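Long-range contacts in transcriptional regulator, TetR family (Marinobacter aquaeolei, PDB 3NNR), which probably binds DNA as a transcriptional regulator of the TetR family, through a predicted helix-turn-helix motif: residues A[70-81]-A[129-139]; A[184-195]-A[207-215]. All coordinates share one frame; numbering follows the deposited sequence. Where two conformers were deposited one is given.

Interactions 1 and 2 lie in series along the chain; their centres lie about 20 and 17 Å from the centre of the chain, and each combines buried with exposed residues. In 70-81 with 129-139, an irregular linker runs over the end of a long helix: isoleucine and leucine packing fills the inner side, and lysine and arginine bonds hold the outer loop. In 184-195 with 207-215, two roughly antiparallel helices meet through a buried arginine and a tyrosine, a second tyrosine in the following turn extends the contact, and the second subunit reaches this pair. M81 connects the two contacts, its CE packing against L191 and L209, while F131 packs against E194.

Interaction 1. Residues A[70-81]-A[129-139]; sequences IPEDRPITLEDM and RIFAKLADAGI
The ammonium group of K133 is bound by backbone carbonyls of the loop that passes over it. K133 NZ donates to R74 O at 2.7 Å, the donor tilted 27° from the carbonyl plane, and makes a weak, longer bond to P71 O. The lysine chain bends at chi2 and chi3 to bring NZ under the loop, and its CD passes I70 CG2 on the way. One turn earlier, R129 forms a salt bridge with E72, met at the guanidinium edge: R129 NH2 to E72 OE1 is 2.7 Å and nearly straight, and the two NE bonds to the carboxylate are weak. The flat groups are close to coplanar, 17° apart, and K133 CG lies over one guanidinium face. E72 OE1 also stands 4.1 Å from K133 NZ, near enough that its charge probably favours the protonated lysine.

Further along, I76 presses onto the helix with both branches. With CG1 anti to the backbone N (chi1 -172°), I76 CD1 extends to I130 CG2 at 3.6 Å, while I76 CG2 is set against the backbone of K133 and approaches L134 CD2 at 3.7 Å. The I70 and I130 side chains cross at about a right angle, I70 CD1 meeting I130 CG1, and A137 CB lies 3.6 Å from I76 O. Beyond these, L78 CD2 touches I139.

A capping box starts helix 78-94, T77 OG1 accepting from D80 N and D80 OD2 from T77 N, and a Schellman motif with G138 at positive phi follows helix 110-136. Y84 of helix 78-94 packs on I70, I76 and I130, and Y202 of helix 200-211 on L78 and I139. The arrangement is an interhelical linker strapped across the C-terminal end of a long helix, within the all-helical C-terminal region of a TetR-family regulator.

Interaction 2. Residues A[184-195]-A[207-215]; sequences KQGIYQVLTLEV and LALREKYRP
T192 OG1 is gripped from the side by R210, whose NH2 and NE both donate to it, at 2.9 and 3.0 Å. The hydroxyl lies close to the guanidinium plane and in turn donates to Y188 O, T192 OG1 to Y188 O being 2.6 Å. T192 N reaches that same carbonyl from the opposite face, and R210 NE adds a weak bond. The arginine is thus tied to the helix through both a side chain and, more loosely, a main-chain oxygen. Its chain is extended from CG to NE, with CG anti to the backbone N (chi1 172°), and this carries the guanidinium over to helix 186-194.

Both faces of the guanidinium are packed. Y188 CE1 sits over its centre, 3.3 Å from R210 CZ, with ring and guanidinium planes 21° apart; V195 CG2 lies over the other face, towards the rim. The aliphatic part of R210 runs past L191 in the opposite direction, R210 CD lying 3.9 Å from L191 CB.

Toward the start of helix 186-194, I187 lies over one face of the Y213 ring in a CH-pi contact, I187 CG2 being 3.9 Å from the ring centroid. Y213 OH is hydrogen-bonded to E86, which anchors the far end of the ring. The type I turn from E211 to R214 redirects the chain, and P215 CG reaches Q185 CB at 3.8 Å. R214 NH1 forms a salt bridge with E211.

The axes of 186-194 and 207-211, the latter part of helix 200-211, run roughly antiparallel (156°) and approach to 9.6 Å. Helix 78-94 supports I187 through L85 and F89, and helix 145-160 packs on V190 and L193. On the dimer side, A150 of the second subunit touches T192 and R210, and D146 of the second subunit bridges to R214.

Interaction 1. Residues A[70-81]-A[129-139]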
# COMPACT_ATOMS: atom_id res chain seq x y z
N ILE A 70 6.40 -23.65 -3.46
CA ILE A 70 6.37 -24.31 -2.16
C ILE A 70 6.61 -25.81 -2.32
O ILE A 70 5.90 -26.46 -3.11
CB ILE A 70 5.02 -24.10 -1.40
CG1 ILE A 70 4.59 -22.64 -1.36
CG2 ILE A 70 5.09 -24.69 0.04
CD1 ILE A 70 5.62 -21.69 -0.84
N PRO A 71 7.61 -26.36 -1.60
CA PRO A 71 7.80 -27.80 -1.64
C PRO A 71 6.63 -28.51 -0.94
O PRO A 71 6.21 -28.07 0.15
CB PRO A 71 9.12 -28.03 -0.87
CG PRO A 71 9.70 -26.70 -0.67
CD PRO A 71 8.64 -25.70 -0.78
N GLU A 72 6.11 -29.55 -1.60
CA GLU A 72 4.98 -30.34 -1.08
C GLU A 72 5.41 -31.67 -0.44
O GLU A 72 4.64 -32.25 0.31
CB GLU A 72 3.95 -30.59 -2.20
CG GLU A 72 3.32 -29.31 -2.81
CD GLU A 72 2.53 -28.44 -1.80
OE1 GLU A 72 2.03 -28.98 -0.78
OE2 GLU A 72 2.41 -27.22 -2.03
N ASP A 73 6.65 -32.12 -0.68
CA ASP A 73 7.17 -33.38 -0.13
C ASP A 73 7.79 -33.32 1.30
O ASP A 73 8.39 -34.32 1.72
CB ASP A 73 8.14 -34.05 -1.14
CG ASP A 73 9.40 -33.22 -1.42
OD1 ASP A 73 9.43 -32.00 -1.14
OD2 ASP A 73 10.36 -33.80 -1.96
N ARG A 74 7.67 -32.20 2.01
CA ARG A 74 8.21 -32.05 3.39
C ARG A 74 7.41 -31.00 4.16
O ARG A 74 6.71 -30.22 3.54
CB ARG A 74 9.69 -31.66 3.34
CG ARG A 74 10.03 -30.42 2.49
CD ARG A 74 11.52 -30.11 2.49
NE ARG A 74 11.86 -29.05 1.54
CZ ARG A 74 12.22 -29.27 0.28
NH1 ARG A 74 12.29 -30.52 -0.17
NH2 ARG A 74 12.50 -28.26 -0.53
N PRO A 75 7.51 -30.98 5.52
CA PRO A 75 6.75 -29.93 6.23
C PRO A 75 7.47 -28.58 6.19
O PRO A 75 8.69 -28.54 6.05
CB PRO A 75 6.65 -30.48 7.66
CG PRO A 75 7.82 -31.35 7.81
CD PRO A 75 8.16 -31.92 6.46
N ILE A 76 6.72 -27.50 6.29
CA ILE A 76 7.28 -26.14 6.29
C ILE A 76 7.97 -25.88 7.62
O ILE A 76 7.39 -26.18 8.66
CB ILE A 76 6.18 -25.05 6.02
CG1 ILE A 76 6.80 -23.67 5.82
CG2 ILE A 76 5.12 -24.96 7.16
CD1 ILE A 76 5.85 -22.66 5.28
N THR A 77 9.19 -25.35 7.59
CA THR A 77 9.92 -24.96 8.81
C THR A 77 9.90 -23.41 9.00
O THR A 77 9.50 -22.67 8.11
CB THR A 77 11.38 -25.38 8.76
OG1 THR A 77 12.04 -24.59 7.76
CG2 THR A 77 11.54 -26.90 8.46
N LEU A 78 10.37 -22.95 10.16
CA LEU A 78 10.54 -21.51 10.44
C LEU A 78 11.60 -20.83 9.54
O LEU A 78 11.50 -19.62 9.23
CB LEU A 78 10.89 -21.30 11.92
CG LEU A 78 9.80 -21.65 12.94
CD1 LEU A 78 10.32 -21.45 14.35
CD2 LEU A 78 8.52 -20.82 12.71
N GLU A 79 12.61 -21.60 9.15
CA GLU A 79 13.71 -21.15 8.28
C GLU A 79 13.11 -20.88 6.88
O GLU A 79 13.41 -19.84 6.24
CB GLU A 79 14.87 -22.15 8.29
CG GLU A 79 15.63 -22.39 9.68
CD GLU A 79 14.86 -23.21 10.79
OE1 GLU A 79 13.71 -23.65 10.56
OE2 GLU A 79 15.40 -23.40 11.91
N ASP A 80 12.20 -21.76 6.43
CA ASP A 80 11.46 -21.54 5.17
C ASP A 80 10.61 -20.27 5.24
O ASP A 80 10.52 -19.52 4.26
CB ASP A 80 10.48 -22.68 4.84
CG ASP A 80 11.15 -23.97 4.53
OD1 ASP A 80 12.33 -24.00 4.12
OD2 ASP A 80 10.43 -24.99 4.66
N MSE A 81 9.97 -20.06 6.38
CA MSE A 81 9.12 -18.88 6.56
C MSE A 81 9.96 -17.60 6.38
O MSE A 81 9.61 -16.73 5.59
CB MSE A 81 8.40 -18.93 7.91
CG MSE A 81 7.35 -17.87 8.08
SE MSE A 81 6.64 -17.96 9.86
CE MSE A 81 8.20 -17.41 10.89
N ARG A 129 -1.30 -21.22 0.96
CA ARG A 129 -0.63 -22.49 1.05
C ARG A 129 0.42 -22.53 2.17
O ARG A 129 0.51 -23.55 2.86
CB ARG A 129 -0.06 -22.92 -0.32
CG ARG A 129 0.39 -24.37 -0.40
CD ARG A 129 -0.70 -25.37 0.09
NE ARG A 129 -0.21 -26.75 0.12
CZ ARG A 129 -0.71 -27.74 0.87
NH1 ARG A 129 -1.73 -27.55 1.73
NH2 ARG A 129 -0.16 -28.95 0.78
N ILE A 130 1.15 -21.43 2.39
CA ILE A 130 2.13 -21.34 3.48
C ILE A 130 1.43 -21.47 4.83
O ILE A 130 1.85 -22.24 5.67
CB ILE A 130 2.96 -20.04 3.43
CG1 ILE A 130 3.97 -20.11 2.26
CG2 ILE A 130 3.74 -19.84 4.72
CD1 ILE A 130 4.38 -18.72 1.73
N PHE A 131 0.35 -20.72 5.03
CA PHE A 131 -0.43 -20.84 6.25
C PHE A 131 -1.00 -22.25 6.41
O PHE A 131 -0.97 -22.80 7.51
CB PHE A 131 -1.61 -19.88 6.28
CG PHE A 131 -1.25 -18.41 6.41
CD1 PHE A 131 -0.15 -17.96 7.15
CD2 PHE A 131 -2.15 -17.46 5.91
CE1 PHE A 131 0.10 -16.60 7.29
CE2 PHE A 131 -1.92 -16.09 6.06
CZ PHE A 131 -0.79 -15.66 6.75
N ALA A 132 -1.51 -22.83 5.31
CA ALA A 132 -2.05 -24.19 5.34
C ALA A 132 -0.98 -25.15 5.86
O ALA A 132 -1.29 -25.97 6.75
CB ALA A 132 -2.59 -24.63 3.96
N LYS A 133 0.26 -25.01 5.36
CA LYS A 133 1.39 -25.83 5.82
C LYS A 133 1.84 -25.51 7.25
O LYS A 133 2.24 -26.42 7.97
CB LYS A 133 2.61 -25.80 4.86
CG LYS A 133 2.33 -26.27 3.43
CD LYS A 133 3.46 -27.05 2.78
CE LYS A 133 3.51 -28.47 3.36
NZ LYS A 133 4.33 -29.36 2.54
N LEU A 134 1.80 -24.24 7.65
CA LEU A 134 2.15 -23.84 9.03
C LEU A 134 1.17 -24.47 10.05
O LEU A 134 1.56 -24.81 11.19
CB LEU A 134 2.18 -22.31 9.18
CG LEU A 134 3.28 -21.55 8.41
CD1 LEU A 134 2.93 -20.04 8.27
CD2 LEU A 134 4.66 -21.77 9.03
N ALA A 135 -0.09 -24.62 9.63
CA ALA A 135 -1.12 -25.29 10.41
C ALA A 135 -0.73 -26.77 10.54
O ALA A 135 -0.64 -27.27 11.66
CB ALA A 135 -2.51 -25.14 9.74
N ASP A 136 -0.44 -27.42 9.41
CA ASP A 136 -0.05 -28.84 9.35
C ASP A 136 1.20 -29.16 10.18
O ASP A 136 1.27 -30.22 10.80
CB ASP A 136 0.18 -29.31 7.90
CG ASP A 136 -1.07 -29.21 7.03
OD1 ASP A 136 -2.17 -29.59 7.50
OD2 ASP A 136 -0.96 -28.77 5.86
N ALA A 137 2.16 -28.24 10.20
CA ALA A 137 3.38 -28.37 11.00
C ALA A 137 3.18 -28.07 12.51
O ALA A 137 4.10 -28.32 13.29
CB ALA A 137 4.49 -27.48 10.43
N GLY A 138 2.02 -27.54 12.90
CA GLY A 138 1.73 -27.20 14.30
C GLY A 138 2.29 -25.87 14.77
O GLY A 138 2.41 -25.65 15.97
N ILE A 139 2.60 -24.98 13.83
CA ILE A 139 3.19 -23.66 14.13
C ILE A 139 2.09 -22.64 14.44
O ILE A 139 2.22 -21.89 15.41
CB ILE A 139 4.12 -23.19 12.99
CG1 ILE A 139 5.25 -24.22 12.78
CG2 ILE A 139 4.70 -21.82 13.34
CD1 ILE A 139 6.21 -23.92 11.66

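Interaction 2. Residues A[184-195]-A[207-215]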
# COMPACT_ATOMS: atom_id res chain seq x y z
N LYS A 184 13.88 -4.45 5.48
CA LYS A 184 13.37 -5.77 5.91
C LYS A 184 12.62 -5.78 7.27
O LYS A 184 11.97 -6.78 7.61
CB LYS A 184 14.48 -6.86 5.86
CG LYS A 184 15.12 -7.14 4.46
CD LYS A 184 15.83 -8.53 4.43
CE LYS A 184 16.47 -8.90 3.10
NZ LYS A 184 17.94 -8.56 3.01
N GLN A 185 12.68 -4.69 8.01
CA GLN A 185 11.95 -4.55 9.31
C GLN A 185 10.36 -4.60 9.20
O GLN A 185 9.65 -4.57 10.19
CB GLN A 185 12.52 -3.31 10.03
CG GLN A 185 14.01 -3.56 10.53
CD GLN A 185 14.97 -2.35 10.43
OE1 GLN A 185 15.09 -1.74 9.38
NE2 GLN A 185 15.71 -2.07 11.51
N GLY A 186 9.84 -4.68 7.97
CA GLY A 186 8.43 -4.96 7.67
C GLY A 186 8.01 -6.40 7.96
O GLY A 186 6.80 -6.70 8.01
N ILE A 187 8.99 -7.28 8.14
CA ILE A 187 8.75 -8.66 8.57
C ILE A 187 8.09 -8.67 9.98
O ILE A 187 7.20 -9.47 10.23
CB ILE A 187 10.04 -9.47 8.56
CG1 ILE A 187 10.50 -9.71 7.12
CG2 ILE A 187 9.85 -10.82 9.26
CD1 ILE A 187 11.82 -10.42 7.04
N TYR A 188 8.54 -7.76 10.86
CA TYR A 188 7.97 -7.58 12.19
C TYR A 188 6.45 -7.33 12.08
O TYR A 188 5.66 -7.94 12.83
CB TYR A 188 8.67 -6.40 12.89
CG TYR A 188 8.16 -6.00 14.28
CD1 TYR A 188 8.36 -6.83 15.40
CD2 TYR A 188 7.55 -4.75 14.49
CE1 TYR A 188 7.91 -6.44 16.68
CE2 TYR A 188 7.11 -4.35 15.76
CZ TYR A 188 7.28 -5.20 16.85
OH TYR A 188 6.84 -4.80 18.10
N GLN A 189 6.07 -6.48 11.12
CA GLN A 189 4.65 -6.16 10.88
C GLN A 189 3.84 -7.34 10.33
O GLN A 189 2.68 -7.51 10.72
CB GLN A 189 4.51 -4.93 9.97
CG GLN A 189 5.05 -3.63 10.60
CD GLN A 189 4.32 -3.20 11.83
OE1 GLN A 189 3.10 -3.20 11.85
NE2 GLN A 189 5.05 -2.81 12.86
N VAL A 190 4.44 -8.13 9.44
CA VAL A 190 3.78 -9.34 8.90
C VAL A 190 3.60 -10.39 10.00
O VAL A 190 2.53 -10.98 10.12
CB VAL A 190 4.53 -9.96 7.69
CG1 VAL A 190 3.87 -11.25 7.29
CG2 VAL A 190 4.52 -8.98 6.50
N LEU A 191 4.64 -10.60 10.80
CA LEU A 191 4.57 -11.58 11.88
C LEU A 191 3.59 -11.16 12.99
O LEU A 191 3.03 -12.01 13.67
CB LEU A 191 5.98 -11.93 12.40
CG LEU A 191 6.90 -12.63 11.38
CD1 LEU A 191 8.30 -12.75 11.91
CD2 LEU A 191 6.41 -14.02 11.00
N THR A 192 3.38 -9.85 13.13
CA THR A 192 2.38 -9.32 14.05
C THR A 192 0.98 -9.82 13.67
O THR A 192 0.16 -9.99 14.56
CB THR A 192 2.41 -7.78 14.08
OG1 THR A 192 3.71 -7.36 14.49
CG2 THR A 192 1.37 -7.22 15.02
N LEU A 193 0.73 -10.05 12.38
CA LEU A 193 -0.57 -10.58 11.94
C LEU A 193 -0.85 -11.97 12.52
O LEU A 193 -1.99 -12.25 12.86
CB LEU A 193 -0.69 -10.66 10.41
CG LEU A 193 -0.56 -9.36 9.63
CD1 LEU A 193 -0.50 -9.66 8.13
CD2 LEU A 193 -1.72 -8.43 9.99
N GLU A 194 0.18 -12.81 12.65
CA GLU A 194 0.01 -14.18 13.15
C GLU A 194 0.37 -14.39 14.63
O GLU A 194 0.30 -15.53 15.07
CB GLU A 194 0.74 -15.18 12.24
CG GLU A 194 0.31 -15.12 10.74
CD GLU A 194 -1.18 -15.45 10.45
OE1 GLU A 194 -1.71 -16.47 10.99
OE2 GLU A 194 -1.81 -14.70 9.65
N VAL A 195 0.71 -13.33 15.38
CA VAL A 195 0.99 -13.41 16.83
C VAL A 195 -0.09 -14.13 17.69
O VAL A 195 0.27 -15.05 18.43
CB VAL A 195 1.27 -11.98 17.47
CG1 VAL A 195 1.08 -11.98 19.04
CG2 VAL A 195 2.66 -11.50 17.09
N LEU A 207 7.85 -15.52 18.37
CA LEU A 207 8.01 -14.18 18.98
C LEU A 207 9.49 -13.77 19.08
O LEU A 207 9.82 -12.60 18.86
CB LEU A 207 7.40 -14.11 20.38
CG LEU A 207 5.91 -13.84 20.57
CD1 LEU A 207 5.06 -14.51 19.52
CD2 LEU A 207 5.50 -14.25 21.99
N ALA A 208 10.35 -14.73 19.43
CA ALA A 208 11.81 -14.52 19.55
C ALA A 208 12.41 -14.12 18.21
O ALA A 208 13.25 -13.21 18.14
CB ALA A 208 12.51 -15.79 20.10
N LEU A 209 11.95 -14.80 17.17
CA LEU A 209 12.33 -14.53 15.78
C LEU A 209 11.82 -13.15 15.33
O LEU A 209 12.57 -12.40 14.70
CB LEU A 209 11.72 -15.61 14.87
CG LEU A 209 11.99 -15.59 13.35
CD1 LEU A 209 13.50 -15.71 13.02
CD2 LEU A 209 11.21 -16.74 12.73
N ARG A 210 10.55 -12.87 15.65
CA ARG A 210 9.90 -11.58 15.33
C ARG A 210 10.72 -10.40 15.89
O ARG A 210 11.01 -9.46 15.15
CB ARG A 210 8.44 -11.57 15.84
CG ARG A 210 7.70 -10.23 15.75
CD ARG A 210 6.20 -10.42 15.97
NE ARG A 210 5.50 -9.14 16.10
CZ ARG A 210 5.33 -8.44 17.24
NH1 ARG A 210 5.82 -8.86 18.41
NH2 ARG A 210 4.67 -7.27 17.22
N GLU A 211 11.11 -10.51 17.16
CA GLU A 211 11.96 -9.50 17.82
C GLU A 211 13.26 -9.17 17.11
O GLU A 211 13.67 -8.00 17.09
CB GLU A 211 12.27 -9.88 19.27
CG GLU A 211 11.10 -9.70 20.20
CD GLU A 211 10.73 -8.25 20.34
OE1 GLU A 211 11.55 -7.47 20.88
OE2 GLU A 211 9.62 -7.88 19.87
N LYS A 212 13.90 -10.18 16.50
CA LYS A 212 15.15 -9.94 15.73
C LYS A 212 14.93 -8.97 14.56
O LYS A 212 15.90 -8.41 14.08
CB LYS A 212 15.84 -11.25 15.28
N TYR A 213 13.69 -8.73 14.11
CA TYR A 213 13.39 -7.76 13.02
C TYR A 213 12.82 -6.37 13.43
O TYR A 213 12.35 -5.65 12.57
CB TYR A 213 12.42 -8.42 12.02
CG TYR A 213 12.98 -9.61 11.28
CD1 TYR A 213 13.82 -9.43 10.17
CD2 TYR A 213 12.65 -10.92 11.65
CE1 TYR A 213 14.33 -10.53 9.46
CE2 TYR A 213 13.15 -12.03 10.95
CZ TYR A 213 13.99 -11.83 9.85
OH TYR A 213 14.50 -12.93 9.16
N ARG A 214 12.95 -5.97 14.70
CA ARG A 214 12.33 -4.72 15.24
C ARG A 214 12.94 -3.31 14.93
O ARG A 214 14.06 -3.03 15.40
CB ARG A 214 12.28 -4.82 16.76
CG ARG A 214 11.49 -3.71 17.51
CD ARG A 214 12.08 -3.47 18.89
NE ARG A 214 11.07 -3.05 19.85
CZ ARG A 214 10.15 -3.87 20.38
NH1 ARG A 214 10.05 -5.15 20.00
NH2 ARG A 214 9.29 -3.39 21.26
N PRO A 215 12.17 -2.39 14.25
CA PRO A 215 12.61 -0.99 14.07
C PRO A 215 12.06 -0.12 15.22
O PRO A 215 12.53 1.01 15.44
CB PRO A 215 11.97 -0.59 12.73
CG PRO A 215 10.68 -1.37 12.68
CD PRO A 215 10.88 -2.62 13.55